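Local coordinates for protein probable M18 family aminopeptidase 1 (Thermotoga maritima, PDB 2GLF) that probably acts as a metal-dependent aminopeptidase of the M18 family, cleaving residues from the amino termini of peptides, at residues E15-A18 and F19-Y23; E39-R42 and I43-S47. All coordinates share one frame; numbering follows the deposited sequence.

Interaction 1 of 2, residues E15-A18 and F19-Y23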
# COMPACT_ATOMS: atom_id res chain seq x y z
N GLU A 15 -1.17 59.97 11.74
CA GLU A 15 0.15 59.56 12.17
C GLU A 15 0.55 58.19 11.60
O GLU A 15 1.71 57.96 11.28
CB GLU A 15 0.24 59.54 13.71
CG GLU A 15 0.16 60.93 14.33
CD GLU A 15 0.42 60.94 15.83
OE1 GLU A 15 1.54 60.58 16.24
OE2 GLU A 15 -0.49 61.30 16.59
N ILE A 16 -0.43 57.30 11.46
CA ILE A 16 -0.18 55.96 10.92
C ILE A 16 0.16 56.06 9.44
O ILE A 16 1.16 55.52 8.99
CB ILE A 16 -1.43 55.06 11.11
CG1 ILE A 16 -1.59 54.71 12.60
CG2 ILE A 16 -1.31 53.80 10.26
CD1 ILE A 16 -2.93 54.12 12.95
N GLU A 17 -0.68 56.76 8.68
CA GLU A 17 -0.45 56.94 7.25
C GLU A 17 0.93 57.52 6.97
O GLU A 17 1.68 57.01 6.15
CB GLU A 17 -1.51 57.87 6.65
CG GLU A 17 -2.73 57.14 6.16
CD GLU A 17 -2.37 56.07 5.16
OE1 GLU A 17 -1.72 56.42 4.15
OE2 GLU A 17 -2.73 54.90 5.38
N ALA A 18 1.24 58.61 7.67
CA ALA A 18 2.53 59.27 7.51
C ALA A 18 3.66 58.29 7.76
O ALA A 18 4.56 58.15 6.94
CB ALA A 18 2.64 60.45 8.47
N PHE A 19 3.59 57.59 8.89
CA PHE A 19 4.61 56.64 9.28
C PHE A 19 4.73 55.45 8.33
O PHE A 19 5.83 54.91 8.14
CB PHE A 19 4.35 56.11 10.69
CG PHE A 19 5.52 55.37 11.27
CD1 PHE A 19 6.66 56.05 11.67
CD2 PHE A 19 5.50 53.98 11.34
CE1 PHE A 19 7.77 55.37 12.14
CE2 PHE A 19 6.61 53.29 11.80
CZ PHE A 19 7.75 53.98 12.21
N SER A 20 3.62 55.03 7.73
CA SER A 20 3.64 53.91 6.81
C SER A 20 4.26 54.37 5.50
O SER A 20 4.96 53.61 4.82
CB SER A 20 2.23 53.38 6.55
OG SER A 20 1.45 54.31 5.81
N LYS A 21 4.01 55.63 5.14
CA LYS A 21 4.58 56.16 3.92
C LYS A 21 6.10 56.22 4.05
O LYS A 21 6.83 55.96 3.09
CB LYS A 21 4.01 57.55 3.62
CG LYS A 21 2.69 57.50 2.87
CD LYS A 21 2.37 58.85 2.24
CE LYS A 21 1.28 58.73 1.16
NZ LYS A 21 -0.03 58.26 1.69
N GLU A 22 6.58 56.54 5.25
CA GLU A 22 8.01 56.63 5.51
C GLU A 22 8.63 55.23 5.50
O GLU A 22 9.76 55.04 5.01
CB GLU A 22 8.23 57.31 6.86
CG GLU A 22 7.81 58.77 6.86
CD GLU A 22 7.53 59.32 8.24
OE1 GLU A 22 7.28 60.54 8.35
OE2 GLU A 22 7.53 58.53 9.22
N TYR A 23 7.89 54.26 6.03
CA TYR A 23 8.35 52.87 6.08
C TYR A 23 8.49 52.30 4.68
O TYR A 23 9.51 51.70 4.34
CB TYR A 23 7.34 52.03 6.89
CG TYR A 23 7.53 50.53 6.80
CD1 TYR A 23 8.67 49.90 7.30
CD2 TYR A 23 6.56 49.73 6.18
CE1 TYR A 23 8.84 48.52 7.20
CE2 TYR A 23 6.73 48.35 6.07
CZ TYR A 23 7.87 47.75 6.57
OH TYR A 23 8.03 46.39 6.45

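Interaction 2 of 2, residues E39-R42 and I43-S47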
# COMPACT_ATOMS: atom_id res chain seq x y z
N GLU A 39 21.31 51.93 3.58
CA GLU A 39 20.20 52.83 3.84
C GLU A 39 20.15 53.22 5.32
O GLU A 39 19.80 54.36 5.66
CB GLU A 39 18.90 52.16 3.41
CG GLU A 39 17.70 53.09 3.33
CD GLU A 39 18.04 54.42 2.70
OE1 GLU A 39 18.93 54.47 1.82
OE2 GLU A 39 17.39 55.42 3.08
N ILE A 40 20.52 52.30 6.20
CA ILE A 40 20.52 52.56 7.64
C ILE A 40 21.68 53.48 8.01
O ILE A 40 21.54 54.36 8.85
CB ILE A 40 20.61 51.24 8.45
CG1 ILE A 40 19.38 50.38 8.15
CG2 ILE A 40 20.67 51.53 9.95
CD1 ILE A 40 19.42 49.01 8.81
N LYS A 41 22.82 53.27 7.37
CA LYS A 41 23.98 54.10 7.66
C LYS A 41 23.66 55.53 7.25
O LYS A 41 23.87 56.46 8.03
CB LYS A 41 25.21 53.61 6.89
CG LYS A 41 26.48 54.40 7.21
CD LYS A 41 27.69 53.87 6.46
CE LYS A 41 28.96 54.64 6.83
NZ LYS A 41 28.86 56.08 6.48
N ARG A 42 23.15 55.71 6.03
CA ARG A 42 22.79 57.03 5.53
C ARG A 42 21.90 57.75 6.54
O ARG A 42 22.17 58.88 6.92
CB ARG A 42 22.05 56.91 4.20
CG ARG A 42 21.24 58.14 3.82
CD ARG A 42 20.37 57.89 2.61
NE ARG A 42 19.13 58.66 2.69
CZ ARG A 42 18.15 58.40 3.55
NH1 ARG A 42 18.25 57.39 4.40
NH2 ARG A 42 17.05 59.15 3.55
N ILE A 43 20.82 57.08 6.95
CA ILE A 43 19.90 57.64 7.93
C ILE A 43 20.66 58.02 9.19
O ILE A 43 20.41 59.06 9.80
CB ILE A 43 18.81 56.60 8.30
CG1 ILE A 43 17.85 56.43 7.13
CG2 ILE A 43 18.09 57.03 9.58
CD1 ILE A 43 16.82 55.35 7.34
N LEU A 44 21.60 57.16 9.58
CA LEU A 44 22.41 57.41 10.76
C LEU A 44 23.44 58.52 10.54
O LEU A 44 23.82 59.21 11.48
CB LEU A 44 23.14 56.12 11.19
CG LEU A 44 22.28 55.02 11.83
CD1 LEU A 44 23.15 53.81 12.16
CD2 LEU A 44 21.61 55.57 13.09
N ASP A 45 23.89 58.70 9.30
CA ASP A 45 24.86 59.75 9.04
C ASP A 45 24.19 61.09 9.24
O ASP A 45 24.82 62.04 9.70
CB ASP A 45 25.46 59.60 7.65
CG ASP A 45 26.45 58.45 7.59
OD1 ASP A 45 27.16 58.24 8.60
OD2 ASP A 45 26.54 57.77 6.54
N GLU A 46 22.91 61.18 8.89
CA GLU A 46 22.15 62.40 9.17
C GLU A 46 21.89 62.09 10.65
O GLU A 46 22.57 61.24 11.21
CB GLU A 46 20.82 62.41 8.42
CG GLU A 46 20.92 62.09 6.96
CD GLU A 46 19.55 62.06 6.30
OE1 GLU A 46 18.67 61.33 6.79
OE2 GLU A 46 19.36 62.77 5.29
N SER A 47 20.93 62.73 11.29
CA SER A 47 20.69 62.40 12.70
C SER A 47 21.92 62.69 13.57
O SER A 47 21.80 62.83 14.79
CB SER A 47 20.31 60.92 12.85
OG SER A 47 19.14 60.62 12.11

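Interaction 1 of 2, residues E15-A18 and F19-Y23
The carboxylate of Glu22 turns one flat face to the backbone of Ala18, one helical turn back, so that Ala18 O lies over that face, 3.4 Å from Glu22 CD. The same carboxylate sends OE2 to Arg259 in a salt bridge. With an alanine at Glu22 the carboxylate is gone, and Arg259 would probably be left without this charged mate and freer to turn. The ring of Phe19 leads away from residues 15-18 and stacks with Tyr440, while its CB stays beside Glu15 O. Glu17 and Lys21 form a looser pair: the Glu17 chain is bent at chi2 and the Lys21 chain at chi4 (63°), which brings OE1 and NZ into a 3.5 Å salt bridge, with Glu17 OE2 paired to Lys433. The backbone oxygen Glu17 O accepts twice, from Lys21 N and, at 2.7 Å, from Ser20 OG. The hydroxyl can bend back to it because chi1 of Ser20 (69°) puts OG between the backbone N and the carbonyl carbon. Such i to i+3 and i to i+4 links are characteristic of an alpha-helix; here it is 13-29, whose apolar side packs against helices 248-263 and 433-449.

Interaction 2 of 2, residues E39-R42 and I43-S47
Lys41 and Asp45 illustrate the i to i+4 salt bridge of a helix, here on the last turn of helix 33-45, which lies against strand 73-77 of the central mixed sheet and against helices 13-29 and 248-263. Asp45 can be followed outward. Its CB rests 3.4 Å from Arg42 O, and its CG is close to Lys41 O. At the tip the two oxygens part company: OD1 is hydrogen-bonded to Tyr65 OH, whereas OD2 takes the ammonium of Lys41, NZ to OD2 2.9 Å, through its syn lone pair. Lys41 arrives extended as far as CE and turns only at chi4 (-61°), its CG passing 3.4 Å from Asp45 OD2 on the way. A carboxylate near the carbonyl end of a helix is usually ill placed, and the lysine and tyrosine probably offset that cost.

The next residue along, Arg42, serves another flank. Its NH1 makes a salt bridge with Glu39 OE2, one turn back, and Glu39 OE1 is held by Lys29. At the edge of the guanidinium, in its plane, lie Glu39 O and Ile43 CD1. Over one face sits Glu46 OE1, 4.2 Å from Arg42 NH2, an attraction of charges with no N-H aimed at it.

Ile40 and Leu44 run side by side in the same direction, CG2 of Ile40 4.0 Å from CD1 of Leu44; Leu44 meets Ile73 and Ala75 of strand 73-77, and Ile40 meets Phe26. Ile43 shares Phe26 with Ile40 and Leu262 with Leu44, and adds Leu258. Beyond Asp45 the backbone leaves helical geometry at Glu46, yet Glu46 N still reaches Arg42 O, and Ser47 OG donates a 3.1 Å hydrogen bond to Ile43 O.

How the interactions relate
Both interactions show the same rule at work, a helix tying successive turns together with its own side chains, but on two consecutive helices, 13-29 and 33-45. Their centres are about 19 Å apart and their nearest atoms about 7 Å apart, so they do not touch. Each is partly buried, with apolar side chains facing the fold and the most exposed residues, such as Lys21 and Asp45, at the surface. Helix 248-263 packs against both. Interaction 1 lies in the first half of its helix, and its acids bond outward to Arg259 and Lys433. Interaction 2 lies at a helix end, where charges pair along the helix while Tyr65 and Lys29 take the second oxygens of the acids.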